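Aldehyde dehydrogenase family protein (Pseudomonas syringae pv. tomato, PDB 6X9L) oxidises long-chain aliphatic aldehydes such as octanal with NAD as the acceptor, as a member of the aldehyde dehydrogenase family. Local coordinates at residues H122-R127 and W450-P455; A113-L118 and W158-Y163; A454-Y459 and R466-H471. The protein carries 1 engineered substitution. All coordinates share one frame; numbering follows the deposited sequence.

Contact 1: H122-R127 and W450-P455; sequences HVRVAR and WNPMAP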
loop_
_atom_site.group_PDB
_atom_site.type_symbol
_atom_site.label_atom_id
_atom_site.label_comp_id
_atom_site.label_asym_id
_atom_site.label_seq_id
_atom_site.Cartn_x
_atom_site.Cartn_y
_atom_site.Cartn_z
ATOM N N HIS A 122 -14.856 16.533 -5.600
ATOM C CA HIS A 122 -14.436 15.438 -4.724
ATOM C C HIS A 122 -15.391 15.276 -3.550
ATOM O O HIS A 122 -15.705 14.154 -3.143
ATOM C CB HIS A 122 -13.019 15.667 -4.187
ATOM C CG HIS A 122 -11.938 15.610 -5.218
ATOM N ND1 HIS A 122 -11.899 14.662 -6.218
ATOM C CD2 HIS A 122 -10.842 16.381 -5.390
ATOM C CE1 HIS A 122 -10.833 14.857 -6.968
ATOM N NE2 HIS A 122 -10.174 15.897 -6.488
ATOM N N VAL A 123 -15.830 16.393 -2.968
ATOM C CA VAL A 123 -16.742 16.333 -1.834
ATOM C C VAL A 123 -18.100 15.788 -2.267
ATOM O O VAL A 123 -18.715 14.978 -1.562
ATOM C CB VAL A 123 -16.832 17.726 -1.187
ATOM C CG1 VAL A 123 -17.803 17.753 -0.022
ATOM C CG2 VAL A 123 -15.430 18.158 -0.746
ATOM N N ARG A 124 -18.571 16.195 -3.445
ATOM C CA ARG A 124 -19.845 15.697 -3.946
ATOM C C ARG A 124 -19.789 14.186 -4.154
ATOM O O ARG A 124 -20.699 13.451 -3.733
ATOM C CB ARG A 124 -20.202 16.422 -5.238
ATOM C CG ARG A 124 -21.677 16.433 -5.571
ATOM C CD ARG A 124 -21.961 15.625 -6.815
ATOM N NE ARG A 124 -20.994 15.891 -7.877
ATOM C CZ ARG A 124 -20.630 14.988 -8.784
ATOM N NH1 ARG A 124 -21.142 13.764 -8.757
ATOM N NH2 ARG A 124 -19.744 15.307 -9.714
ATOM N N VAL A 125 -18.696 13.709 -4.764
ATOM C CA VAL A 125 -18.533 12.295 -5.103
ATOM C C VAL A 125 -18.527 11.427 -3.847
ATOM O O VAL A 125 -19.099 10.324 -3.831
ATOM C CB VAL A 125 -17.245 12.102 -5.927
ATOM C CG1 VAL A 125 -16.881 10.631 -6.038
ATOM C CG2 VAL A 125 -17.397 12.728 -7.309
ATOM N N ALA A 126 -17.865 11.893 -2.784
ATOM C CA ALA A 126 -17.854 11.131 -1.538
ATOM C C ALA A 126 -19.222 11.136 -0.868
ATOM O O ALA A 126 -19.593 10.151 -0.218
ATOM C CB ALA A 126 -16.783 11.676 -0.584
ATOM N N ARG A 127 -19.997 12.208 -1.039
ATOM C CA ARG A 127 -21.346 12.209 -0.505
ATOM C C ARG A 127 -22.208 11.164 -1.207
ATOM O O ARG A 127 -22.754 10.258 -0.567
ATOM C CB ARG A 127 -21.967 13.597 -0.640
ATOM C CG ARG A 127 -23.455 13.591 -0.296
ATOM C CD ARG A 127 -24.146 14.852 -0.761
ATOM N NE ARG A 127 -24.371 14.857 -2.200
ATOM C CZ ARG A 127 -24.636 15.958 -2.892
ATOM N NH1 ARG A 127 -24.700 17.128 -2.265
ATOM N NH2 ARG A 127 -24.836 15.897 -4.206
ATOM N N TRP A 450 -12.412 16.351 -17.545
ATOM C CA TRP A 450 -12.014 15.759 -16.279
ATOM C C TRP A 450 -13.112 14.846 -15.730
ATOM O O TRP A 450 -14.304 15.114 -15.888
ATOM C CB TRP A 450 -11.670 16.900 -15.325
ATOM C CG TRP A 450 -11.237 16.514 -13.980
ATOM C CD1 TRP A 450 -10.009 16.036 -13.609
ATOM C CD2 TRP A 450 -12.012 16.625 -12.780
ATOM N NE1 TRP A 450 -9.992 15.807 -12.249
ATOM C CE2 TRP A 450 -11.207 16.167 -11.718
ATOM C CE3 TRP A 450 -13.309 17.056 -12.505
ATOM C CZ2 TRP A 450 -11.665 16.134 -10.395
ATOM C CZ3 TRP A 450 -13.762 17.020 -11.205
ATOM C CH2 TRP A 450 -12.947 16.564 -10.165
ATOM N N ASN A 451 -12.710 13.748 -15.103
ATOM C CA ASN A 451 -13.659 12.736 -14.623
ATOM C C ASN A 451 -13.452 12.507 -13.128
ATOM O O ASN A 451 -12.483 11.832 -12.733
ATOM C CB ASN A 451 -13.483 11.429 -15.405
ATOM C CG ASN A 451 -14.442 10.341 -14.972
ATOM O OD1 ASN A 451 -15.132 10.467 -13.973
ATOM N ND2 ASN A 451 -14.465 9.244 -15.718
ATOM N N PRO A 452 -14.328 13.024 -12.260
ATOM C CA PRO A 452 -14.093 12.893 -10.813
ATOM C C PRO A 452 -14.241 11.479 -10.274
ATOM O O PRO A 452 -13.953 11.266 -9.090
ATOM C CB PRO A 452 -15.147 13.823 -10.203
ATOM C CG PRO A 452 -16.224 13.925 -11.240
ATOM C CD PRO A 452 -15.503 13.865 -12.559
ATOM N N MET A 453 -14.682 10.509 -11.075
ATOM C CA MET A 453 -14.785 9.134 -10.606
ATOM C C MET A 453 -13.604 8.275 -11.016
ATOM O O MET A 453 -13.471 7.157 -10.510
ATOM C CB MET A 453 -16.067 8.480 -11.132
ATOM C CG MET A 453 -17.362 9.155 -10.712
ATOM S SD MET A 453 -17.671 9.026 -8.944
ATOM C CE MET A 453 -16.732 7.571 -8.482
ATOM N N ALA A 454 -12.759 8.757 -11.927
ATOM C CA ALA A 454 -11.657 7.940 -12.423
ATOM C C ALA A 454 -10.570 7.851 -11.365
ATOM O O ALA A 454 -10.219 8.874 -10.755
ATOM C CB ALA A 454 -11.082 8.518 -13.713
ATOM N N PRO A 455 -10.029 6.659 -11.107
ATOM C CA PRO A 455 -8.908 6.549 -10.171
ATOM C C PRO A 455 -7.711 7.343 -10.685
ATOM O O PRO A 455 -7.405 7.342 -11.885
ATOM C CB PRO A 455 -8.611 5.043 -10.128
ATOM C CG PRO A 455 -9.682 4.373 -10.911
ATOM C CD PRO A 455 -10.356 5.378 -11.761
#
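One flank of helix 117-129 packs against a type I beta turn, Asn-451 to Ala-454, in the loop between strands 442-445 and 463-464 of this aldehyde dehydrogenase fold. His-122 comes first. Its CG lies anti to the carbonyl carbon (chi1 -67°), and the imidazole receives the benzo edge of Trp-450, which lines the octanal pocket, in an offset edge-to-face pair, planes at 72° and CE1 of His-122 3.8 Å from CZ2 of Trp-450. A flat ring suits this place because Tyr-163 meets it edge-to-face as well. Arg-124 bends at chi2 and chi3, so that its NH2 passes 4.1 Å from CG of Pro-452 while a salt bridge to Glu-121 meets the charge. Val-125 carries the centre, its two methyls dividing the work: CG2 rests chiefly on CB of Pro-452 at 3.8 Å, CG1 on the sulphur of Met-453. A branched, compact residue thus fills the angle between a rigid proline ring and a flexible thioether. The turn is braced by an Asx turn, and the side-chain amide N of Asn-451 is hydrogen-bonded to Thr-142 of the second subunit. In the Asx turn, N of Met-453 donates to OD1 of Asn-451 at 2.9 Å, approaching from above the carbonyl plane.

Contact 2: A113-L118 and W158-Y163; sequences AMQVPL and WNWPLY. With OYA (octanal), chain C; NAD (nicotinamide-adenine-dinucleotide), chain D.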
loop_
_atom_site.group_PDB
_atom_site.type_symbol
_atom_site.label_atom_id
_atom_site.label_comp_id
_atom_site.label_asym_id
_atom_site.label_seq_id
_atom_site.Cartn_x
_atom_site.Cartn_y
_atom_site.Cartn_z
ATOM N N ALA A 113 -12.903 29.031 -11.911
ATOM C CA ALA A 113 -13.414 28.056 -12.861
ATOM C C ALA A 113 -13.014 26.635 -12.514
ATOM O O ALA A 113 -13.744 25.699 -12.879
ATOM C CB ALA A 113 -12.925 28.376 -14.272
ATOM N N MET A 114 -11.904 26.453 -11.798
ATOM C CA MET A 114 -11.381 25.104 -11.654
ATOM C C MET A 114 -10.807 24.807 -10.284
ATOM O O MET A 114 -11.145 23.786 -9.673
ATOM C CB MET A 114 -10.328 24.856 -12.723
ATOM C CG MET A 114 -10.917 24.274 -13.987
ATOM S SD MET A 114 -9.591 23.801 -15.092
ATOM C CE MET A 114 -8.688 25.354 -15.149
ATOM N N GLN A 115 -9.922 25.685 -9.812
ATOM C CA GLN A 115 -9.307 25.519 -8.500
ATOM C C GLN A 115 -10.348 25.220 -7.411
ATOM O O GLN A 115 -10.140 24.328 -6.577
ATOM C CB GLN A 115 -8.494 26.777 -8.180
ATOM C CG GLN A 115 -7.388 26.610 -7.145
ATOM C CD GLN A 115 -6.173 25.828 -7.635
ATOM O OE1 GLN A 115 -5.754 24.876 -6.986
ATOM N NE2 GLN A 115 -5.587 26.246 -8.751
ATOM N N VAL A 116 -11.485 25.920 -7.417
ATOM C CA VAL A 116 -12.536 25.660 -6.427
ATOM C C VAL A 116 -13.531 24.597 -6.895
ATOM O O VAL A 116 -13.784 23.633 -6.166
ATOM C CB VAL A 116 -13.288 26.950 -6.054
ATOM C CG1 VAL A 116 -14.387 26.644 -5.039
ATOM C CG2 VAL A 116 -12.317 27.983 -5.512
ATOM N N PRO A 117 -14.139 24.738 -8.074
ATOM C CA PRO A 117 -15.175 23.763 -8.475
ATOM C C PRO A 117 -14.684 22.330 -8.560
ATOM O O PRO A 117 -15.428 21.406 -8.209
ATOM C CB PRO A 117 -15.629 24.278 -9.841
ATOM C CG PRO A 117 -15.365 25.759 -9.789
ATOM C CD PRO A 117 -14.109 25.921 -8.958
ATOM N N LEU A 118 -13.465 22.097 -9.029
ATOM C CA LEU A 118 -12.987 20.721 -9.070
ATOM C C LEU A 118 -12.831 20.160 -7.661
ATOM O O LEU A 118 -13.145 18.990 -7.417
ATOM C CB LEU A 118 -11.684 20.641 -9.864
ATOM C CG LEU A 118 -11.900 21.083 -11.313
ATOM C CD1 LEU A 118 -10.836 20.504 -12.241
ATOM C CD2 LEU A 118 -13.276 20.680 -11.804
ATOM N N TRP A 158 1.042 22.882 -2.559
ATOM C CA TRP A 158 0.500 24.232 -2.702
ATOM C C TRP A 158 -0.104 24.537 -4.072
ATOM O O TRP A 158 -0.689 25.616 -4.240
ATOM C CB TRP A 158 1.596 25.257 -2.412
ATOM C CG TRP A 158 2.872 24.954 -3.150
ATOM C CD1 TRP A 158 4.036 24.468 -2.609
ATOM C CD2 TRP A 158 3.126 25.128 -4.551
ATOM N NE1 TRP A 158 4.977 24.329 -3.582
ATOM C CE2 TRP A 158 4.448 24.729 -4.785
ATOM C CE3 TRP A 158 2.362 25.588 -5.625
ATOM C CZ2 TRP A 158 5.026 24.770 -6.066
ATOM C CZ3 TRP A 158 2.940 25.619 -6.890
ATOM C CH2 TRP A 158 4.245 25.219 -7.100
ATOM N N ASN A 159 0.013 23.626 -5.049
ATOM C CA ASN A 159 -0.278 23.970 -6.444
ATOM C C ASN A 159 -1.772 23.893 -6.755
ATOM O O ASN A 159 -2.289 24.673 -7.569
ATOM C CB ASN A 159 0.495 23.050 -7.385
ATOM C CG ASN A 159 0.028 21.622 -7.289
ATOM O OD1 ASN A 159 -0.187 21.103 -6.185
ATOM N ND2 ASN A 159 -0.176 20.988 -8.436
ATOM N N TRP A 160 -2.473 22.949 -6.137
ATOM C CA TRP A 160 -3.931 22.866 -6.183
ATOM C C TRP A 160 -4.432 22.733 -4.744
ATOM O O TRP A 160 -4.974 21.692 -4.353
ATOM C CB TRP A 160 -4.389 21.690 -7.037
ATOM C CG TRP A 160 -4.181 21.872 -8.487
ATOM C CD1 TRP A 160 -3.036 21.636 -9.202
ATOM C CD2 TRP A 160 -5.158 22.316 -9.427
ATOM N NE1 TRP A 160 -3.245 21.913 -10.534
ATOM C CE2 TRP A 160 -4.540 22.335 -10.698
ATOM C CE3 TRP A 160 -6.505 22.687 -9.323
ATOM C CZ2 TRP A 160 -5.224 22.715 -11.856
ATOM C CZ3 TRP A 160 -7.181 23.068 -10.476
ATOM C CH2 TRP A 160 -6.541 23.073 -11.726
ATOM N N PRO A 161 -4.295 23.796 -3.939
ATOM C CA PRO A 161 -4.337 23.609 -2.473
ATOM C C PRO A 161 -5.676 23.101 -1.942
ATOM O O PRO A 161 -5.704 22.090 -1.220
ATOM C CB PRO A 161 -3.976 25.003 -1.930
ATOM C CG PRO A 161 -4.236 25.961 -3.060
ATOM C CD PRO A 161 -4.063 25.198 -4.339
ATOM N N LEU A 162 -6.789 23.762 -2.282
ATOM C CA LEU A 162 -8.083 23.288 -1.807
ATOM C C LEU A 162 -8.410 21.921 -2.392
ATOM O O LEU A 162 -8.841 21.006 -1.680
ATOM C CB LEU A 162 -9.172 24.287 -2.175
ATOM C CG LEU A 162 -10.518 23.958 -1.550
ATOM C CD1 LEU A 162 -10.392 23.915 -0.035
ATOM C CD2 LEU A 162 -11.532 24.991 -1.965
ATOM N N TYR A 163 -8.239 21.788 -3.707
ATOM C CA TYR A 163 -8.511 20.546 -4.418
ATOM C C TYR A 163 -7.765 19.352 -3.799
ATOM O O TYR A 163 -8.350 18.274 -3.614
ATOM C CB TYR A 163 -8.136 20.769 -5.891
ATOM C CG TYR A 163 -8.149 19.585 -6.852
ATOM C CD1 TYR A 163 -7.166 18.603 -6.809
ATOM C CD2 TYR A 163 -9.107 19.501 -7.862
ATOM C CE1 TYR A 163 -7.165 17.548 -7.707
ATOM C CE2 TYR A 163 -9.109 18.448 -8.771
ATOM C CZ TYR A 163 -8.133 17.471 -8.688
ATOM O OH TYR A 163 -8.131 16.416 -9.588
HETATM C C14 OYA C . -8.075 19.475 -15.444
HETATM C C5 OYA C . -6.884 19.282 -14.523
HETATM C C6 OYA C . -7.389 18.984 -13.125
HETATM C C11 OYA C . -6.290 19.255 -12.124
HETATM C C7 OYA C . -5.345 18.070 -12.019
HETATM C C8 OYA C . -4.341 18.390 -10.913
HETATM C C9 OYA C . -3.600 17.154 -10.416
HETATM C C10 OYA C . -2.128 17.219 -10.770
HETATM O OAB OYA C . -1.353 17.782 -10.025
HETATM P PA NAD D . 6.932 18.902 -1.367
HETATM O O1A NAD D . 7.241 17.464 -1.588
HETATM O O2A NAD D . 8.135 19.751 -1.224
HETATM O O5B NAD D . 5.951 19.100 -0.094
HETATM C C5B NAD D . 4.693 18.453 -0.029
HETATM C C4B NAD D . 4.177 18.446 1.416
HETATM O O4B NAD D . 5.077 17.712 2.220
HETATM C C3B NAD D . 4.117 19.832 2.044
HETATM O O3B NAD D . 2.984 19.877 2.902
HETATM C C2B NAD D . 5.389 19.922 2.870
HETATM O O2B NAD D . 5.262 20.765 3.995
HETATM C C1B NAD D . 5.507 18.496 3.327
HETATM N N9A NAD D . 6.873 18.065 3.597
HETATM C C8A NAD D . 8.052 18.522 3.047
HETATM N N7A NAD D . 9.052 17.766 3.562
HETATM C C5A NAD D . 8.524 16.856 4.414
HETATM C C6A NAD D . 9.082 15.856 5.194
HETATM N N6A NAD D . 10.374 15.554 5.065
HETATM N N1A NAD D . 8.252 15.064 5.959
HETATM C C2A NAD D . 6.891 15.257 5.957
HETATM N N3A NAD D . 6.335 16.252 5.180
HETATM C C4A NAD D . 7.151 17.031 4.433
HETATM O O3 NAD D . 5.917 19.365 -2.529
HETATM P PN NAD D . 6.151 20.434 -3.708
HETATM O O1N NAD D . 7.246 19.965 -4.590
HETATM O O2N NAD D . 6.206 21.792 -3.140
HETATM O O5D NAD D . 4.698 20.135 -4.392
HETATM C C5D NAD D . 4.623 19.900 -5.777
HETATM C C4D NAD D . 4.852 18.409 -6.034
HETATM O O4D NAD D . 3.687 17.678 -5.689
HETATM C C3D NAD D . 5.109 18.150 -7.506
HETATM O O3D NAD D . 6.022 17.089 -7.629
HETATM C C2D NAD D . 3.766 17.658 -7.982
HETATM O O2D NAD D . 3.862 16.860 -9.142
HETATM C C1D NAD D . 3.293 16.860 -6.771
HETATM N N1N NAD D . 1.845 16.657 -6.905
HETATM C C2N NAD D . 1.361 15.395 -7.114
HETATM C C3N NAD D . -0.000 15.192 -7.294
HETATM C C7N NAD D . -0.577 13.833 -7.546
HETATM O O7N NAD D . -1.968 13.702 -7.400
HETATM N N7N NAD D . 0.188 12.799 -7.907
HETATM C C4N NAD D . -0.870 16.276 -7.267
HETATM C C5N NAD D . -0.365 17.552 -7.063
HETATM C C6N NAD D . 1.003 17.735 -6.893
#
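The indole of Trp-160 stands between a protein amide and the substrate chain. Over one face lies the alkyl chain of octanal, whose C11 is 3.6 Å from CZ2 of Trp-160; over the opposite face comes the carboxamide of Gln-115, with NE2 3.7 Å from CE3 of the same ring. The amide is tilted 35° from the ring plane, so it covers the indole obliquely. Gln-115 has CG anti to the backbone N (chi1 -158°) and a bend at chi2, which turns its tip toward the start of helix 161-174, where Trp-160 is the N-cap residue. The carbonyl carbon of Met-114 meets the rim of the indole near its plane. Tyr-163 is engaged differently: CB of Leu-118 approaches the ring edge, 3.5 Å from CD2 of Tyr-163, while the phenol oxygen is hydrogen-bonded to Tyr-468. The isobutyl group of Leu-118 continues the apolar wall, its CD1 lying 3.9 Å from C6 of octanal. ND2 of Asn-159, held by the carbonyl of Gln-289, lies 3.8 Å from the aldehyde oxygen OAB of octanal. Trp-158 NE1 makes a weak hydrogen bond to the NAD phosphate oxygen O2N. Leu-118, Trp-160 and Asn-159 line the octanal pocket, with Gln-115 behind the indole and Trp-158 at the cofactor; the counterpart of such an asparagine in this family helps form the oxyanion hole.

Contact 3: A454-Y459 and R466-H471; sequences APFGGY and REYGVH. With NAD (nicotinamide-adenine-dinucleotide), chain D.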
loop_
_atom_site.group_PDB
_atom_site.type_symbol
_atom_site.label_atom_id
_atom_site.label_comp_id
_atom_site.label_asym_id
_atom_site.label_seq_id
_atom_site.Cartn_x
_atom_site.Cartn_y
_atom_site.Cartn_z
ATOM N N ALA A 454 -12.759 8.757 -11.927
ATOM C CA ALA A 454 -11.657 7.940 -12.423
ATOM C C ALA A 454 -10.570 7.851 -11.365
ATOM O O ALA A 454 -10.219 8.874 -10.755
ATOM C CB ALA A 454 -11.082 8.518 -13.713
ATOM N N PRO A 455 -10.029 6.659 -11.107
ATOM C CA PRO A 455 -8.908 6.549 -10.171
ATOM C C PRO A 455 -7.711 7.343 -10.685
ATOM O O PRO A 455 -7.405 7.342 -11.885
ATOM C CB PRO A 455 -8.611 5.043 -10.128
ATOM C CG PRO A 455 -9.682 4.373 -10.911
ATOM C CD PRO A 455 -10.356 5.378 -11.761
ATOM N N PHE A 456 -7.048 8.040 -9.765
ATOM C CA PHE A 456 -5.924 8.909 -10.080
ATOM C C PHE A 456 -4.747 8.497 -9.207
ATOM O O PHE A 456 -4.878 8.411 -7.984
ATOM C CB PHE A 456 -6.308 10.382 -9.866
ATOM C CG PHE A 456 -5.229 11.376 -10.225
ATOM C CD1 PHE A 456 -4.234 11.704 -9.318
ATOM C CD2 PHE A 456 -5.232 12.015 -11.459
ATOM C CE1 PHE A 456 -3.243 12.640 -9.635
ATOM C CE2 PHE A 456 -4.251 12.952 -11.777
ATOM C CZ PHE A 456 -3.253 13.263 -10.861
ATOM N N GLY A 457 -3.617 8.193 -9.834
ATOM C CA GLY A 457 -2.431 7.780 -9.108
ATOM C C GLY A 457 -1.350 7.321 -10.058
ATOM O O GLY A 457 -1.547 7.242 -11.275
ATOM N N GLY A 458 -0.201 6.998 -9.483
ATOM C CA GLY A 458 0.973 6.681 -10.274
ATOM C C GLY A 458 1.298 5.198 -10.343
ATOM O O GLY A 458 1.155 4.480 -9.361
ATOM N N TYR A 459 1.737 4.749 -11.522
ATOM C CA TYR A 459 2.627 3.596 -11.657
ATOM C C TYR A 459 4.046 3.979 -11.233
ATOM O O TYR A 459 4.410 5.160 -11.147
ATOM C CB TYR A 459 2.730 3.105 -13.102
ATOM C CG TYR A 459 1.569 2.358 -13.734
ATOM C CD1 TYR A 459 0.250 2.809 -13.622
ATOM C CD2 TYR A 459 1.804 1.227 -14.500
ATOM C CE1 TYR A 459 -0.793 2.117 -14.226
ATOM C CE2 TYR A 459 0.771 0.535 -15.105
ATOM C CZ TYR A 459 -0.527 0.979 -14.974
ATOM O OH TYR A 459 -1.551 0.276 -15.602
ATOM N N ARG A 466 -4.469 5.072 -4.931
ATOM C CA ARG A 466 -5.331 5.827 -5.839
ATOM C C ARG A 466 -6.229 6.788 -5.059
ATOM O O ARG A 466 -6.689 6.489 -3.949
ATOM C CB ARG A 466 -6.226 4.908 -6.680
ATOM C CG ARG A 466 -5.494 4.166 -7.769
ATOM C CD ARG A 466 -4.742 5.106 -8.682
ATOM N NE ARG A 466 -4.032 4.388 -9.733
ATOM C CZ ARG A 466 -2.801 3.895 -9.598
ATOM N NH1 ARG A 466 -2.147 4.048 -8.446
ATOM N NH2 ARG A 466 -2.225 3.253 -10.614
ATOM N N GLU A 467 -6.487 7.942 -5.665
ATOM C CA GLU A 467 -7.431 8.916 -5.141
ATOM C C GLU A 467 -8.565 9.108 -6.149
ATOM O O GLU A 467 -8.534 8.576 -7.268
ATOM C CB GLU A 467 -6.730 10.254 -4.807
ATOM C CG GLU A 467 -5.670 10.142 -3.680
ATOM C CD GLU A 467 -5.107 11.485 -3.171
ATOM O OE1 GLU A 467 -5.086 12.468 -3.937
ATOM O OE2 GLU A 467 -4.673 11.544 -1.990
ATOM N N TYR A 468 -9.579 9.866 -5.713
ATOM C CA TYR A 468 -10.802 10.160 -6.466
ATOM C C TYR A 468 -11.781 8.989 -6.408
ATOM O O TYR A 468 -11.363 7.830 -6.363
ATOM C CB TYR A 468 -10.520 10.485 -7.938
ATOM C CG TYR A 468 -9.490 11.569 -8.256
ATOM C CD1 TYR A 468 -8.595 12.051 -7.298
ATOM C CD2 TYR A 468 -9.407 12.095 -9.543
ATOM C CE1 TYR A 468 -7.649 13.032 -7.623
ATOM C CE2 TYR A 468 -8.474 13.066 -9.871
ATOM C CZ TYR A 468 -7.601 13.536 -8.912
ATOM O OH TYR A 468 -6.683 14.507 -9.268
ATOM N N GLY A 469 -13.078 9.274 -6.404
ATOM C CA GLY A 469 -14.097 8.246 -6.501
ATOM C C GLY A 469 -14.008 7.083 -5.522
ATOM O O GLY A 469 -13.360 7.178 -4.473
ATOM N N VAL A 470 -14.653 5.962 -5.887
ATOM C CA VAL A 470 -14.712 4.812 -4.990
ATOM C C VAL A 470 -13.306 4.304 -4.652
ATOM O O VAL A 470 -13.041 3.915 -3.512
ATOM C CB VAL A 470 -15.598 3.710 -5.601
ATOM C CG1 VAL A 470 -15.079 3.307 -6.949
ATOM C CG2 VAL A 470 -15.653 2.484 -4.690
ATOM N N HIS A 471 -12.392 4.276 -5.635
ATOM C CA HIS A 471 -11.030 3.809 -5.368
ATOM C C HIS A 471 -10.381 4.602 -4.246
ATOM O O HIS A 471 -9.832 4.025 -3.297
ATOM C CB HIS A 471 -10.178 3.909 -6.624
ATOM C CG HIS A 471 -10.512 2.882 -7.651
ATOM N ND1 HIS A 471 -11.658 2.944 -8.419
ATOM C CD2 HIS A 471 -9.864 1.755 -8.025
ATOM C CE1 HIS A 471 -11.691 1.907 -9.234
ATOM N NE2 HIS A 471 -10.618 1.168 -9.010
HETATM P PA NAD D . 6.932 18.902 -1.367
HETATM O O1A NAD D . 7.241 17.464 -1.588
HETATM O O2A NAD D . 8.135 19.751 -1.224
HETATM O O5B NAD D . 5.951 19.100 -0.094
HETATM C C5B NAD D . 4.693 18.453 -0.029
HETATM C C4B NAD D . 4.177 18.446 1.416
HETATM O O4B NAD D . 5.077 17.712 2.220
HETATM C C3B NAD D . 4.117 19.832 2.044
HETATM O O3B NAD D . 2.984 19.877 2.902
HETATM C C2B NAD D . 5.389 19.922 2.870
HETATM O O2B NAD D . 5.262 20.765 3.995
HETATM C C1B NAD D . 5.507 18.496 3.327
HETATM N N9A NAD D . 6.873 18.065 3.597
HETATM C C8A NAD D . 8.052 18.522 3.047
HETATM N N7A NAD D . 9.052 17.766 3.562
HETATM C C5A NAD D . 8.524 16.856 4.414
HETATM C C6A NAD D . 9.082 15.856 5.194
HETATM N N6A NAD D . 10.374 15.554 5.065
HETATM N N1A NAD D . 8.252 15.064 5.959
HETATM C C2A NAD D . 6.891 15.257 5.957
HETATM N N3A NAD D . 6.335 16.252 5.180
HETATM C C4A NAD D . 7.151 17.031 4.433
HETATM O O3 NAD D . 5.917 19.365 -2.529
HETATM P PN NAD D . 6.151 20.434 -3.708
HETATM O O1N NAD D . 7.246 19.965 -4.590
HETATM O O2N NAD D . 6.206 21.792 -3.140
HETATM O O5D NAD D . 4.698 20.135 -4.392
HETATM C C5D NAD D . 4.623 19.900 -5.777
HETATM C C4D NAD D . 4.852 18.409 -6.034
HETATM O O4D NAD D . 3.687 17.678 -5.689
HETATM C C3D NAD D . 5.109 18.150 -7.506
HETATM O O3D NAD D . 6.022 17.089 -7.629
HETATM C C2D NAD D . 3.766 17.658 -7.982
HETATM O O2D NAD D . 3.862 16.860 -9.142
HETATM C C1D NAD D . 3.293 16.860 -6.771
HETATM N N1N NAD D . 1.845 16.657 -6.905
HETATM C C2N NAD D . 1.361 15.395 -7.114
HETATM C C3N NAD D . -0.000 15.192 -7.294
HETATM C C7N NAD D . -0.577 13.833 -7.546
HETATM O O7N NAD D . -1.968 13.702 -7.400
HETATM N N7N NAD D . 0.188 12.799 -7.907
HETATM C C4N NAD D . -0.870 16.276 -7.267
HETATM C C5N NAD D . -0.365 17.552 -7.063
HETATM C C6N NAD D . 1.003 17.735 -6.893
#
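Phe-456 and Glu-467 form a single antiparallel bridge, a hydrogen-bonded pair. N of Phe-456 reaches O of Glu-467 at 3.0 Å, and N of Glu-467 returns to O of Phe-456 at 2.9 Å, both in the carbonyl planes. The Phe-456 side chain leaves with CG anti to the backbone N (chi1 -177°). Its CB sits over the centre of the Tyr-468 ring, 3.4 Å from the centroid, in a CH-pi contact. CG then lies 3.5 Å from CZ of Tyr-468, and the phenyl ring continues beyond, with planes only 9° apart but slid so far that the tyrosine OH stands over the phenyl centre, touching CD1, CD2 and CE2. The far edge of the ring lies near the NAD carboxamide, roughly in plane. A flat, wholly apolar ring suits this position, since Phe-456 also touches octanal. Pro-455 lays CG on the face of His-471, 3.5 Å from the imidazole centroid. Arg-466 bends at chi2, and its guanidinium lies flat over the peptide joining Gly-457 and Gly-458; glycine suits position 457, where CD of Arg-466 packs against the backbone. NH2 of Arg-466 is hydrogen-bonded to O of Thr-479 and salt-bridged to Glu-478, both of the second subunit. Glu-467 pairs with Lys-168 and packs on strands 230-234 and 253-257, while Phe-456 touches strand 442-445, so the bridge lies between strands of both sheets, just before helix 469-474.

How the contacts relate
Contact 2 closes before contact 3 opens, their centres about 17 Å apart, whereas contact 1 crosses contact 2 along the chain and shares Ala-454 and Pro-455 with contact 3, about 10 Å away. Helix 117-129 serves contacts 1 and 2, and the loop between strands 442-445 and 463-464 serves contacts 1 and 3. Tyr-163 joins all three, its hydroxyl probably hydrogen-bonded to that of Tyr-468 and in a weak bond with Trp-450, its ring against His-122. Trp-160, Trp-450 and Phe-456 line one octanal pocket from separate parts of the chain, while contacts 1 and 3 also touch the second subunit, tying the pocket wall to the dimer interface.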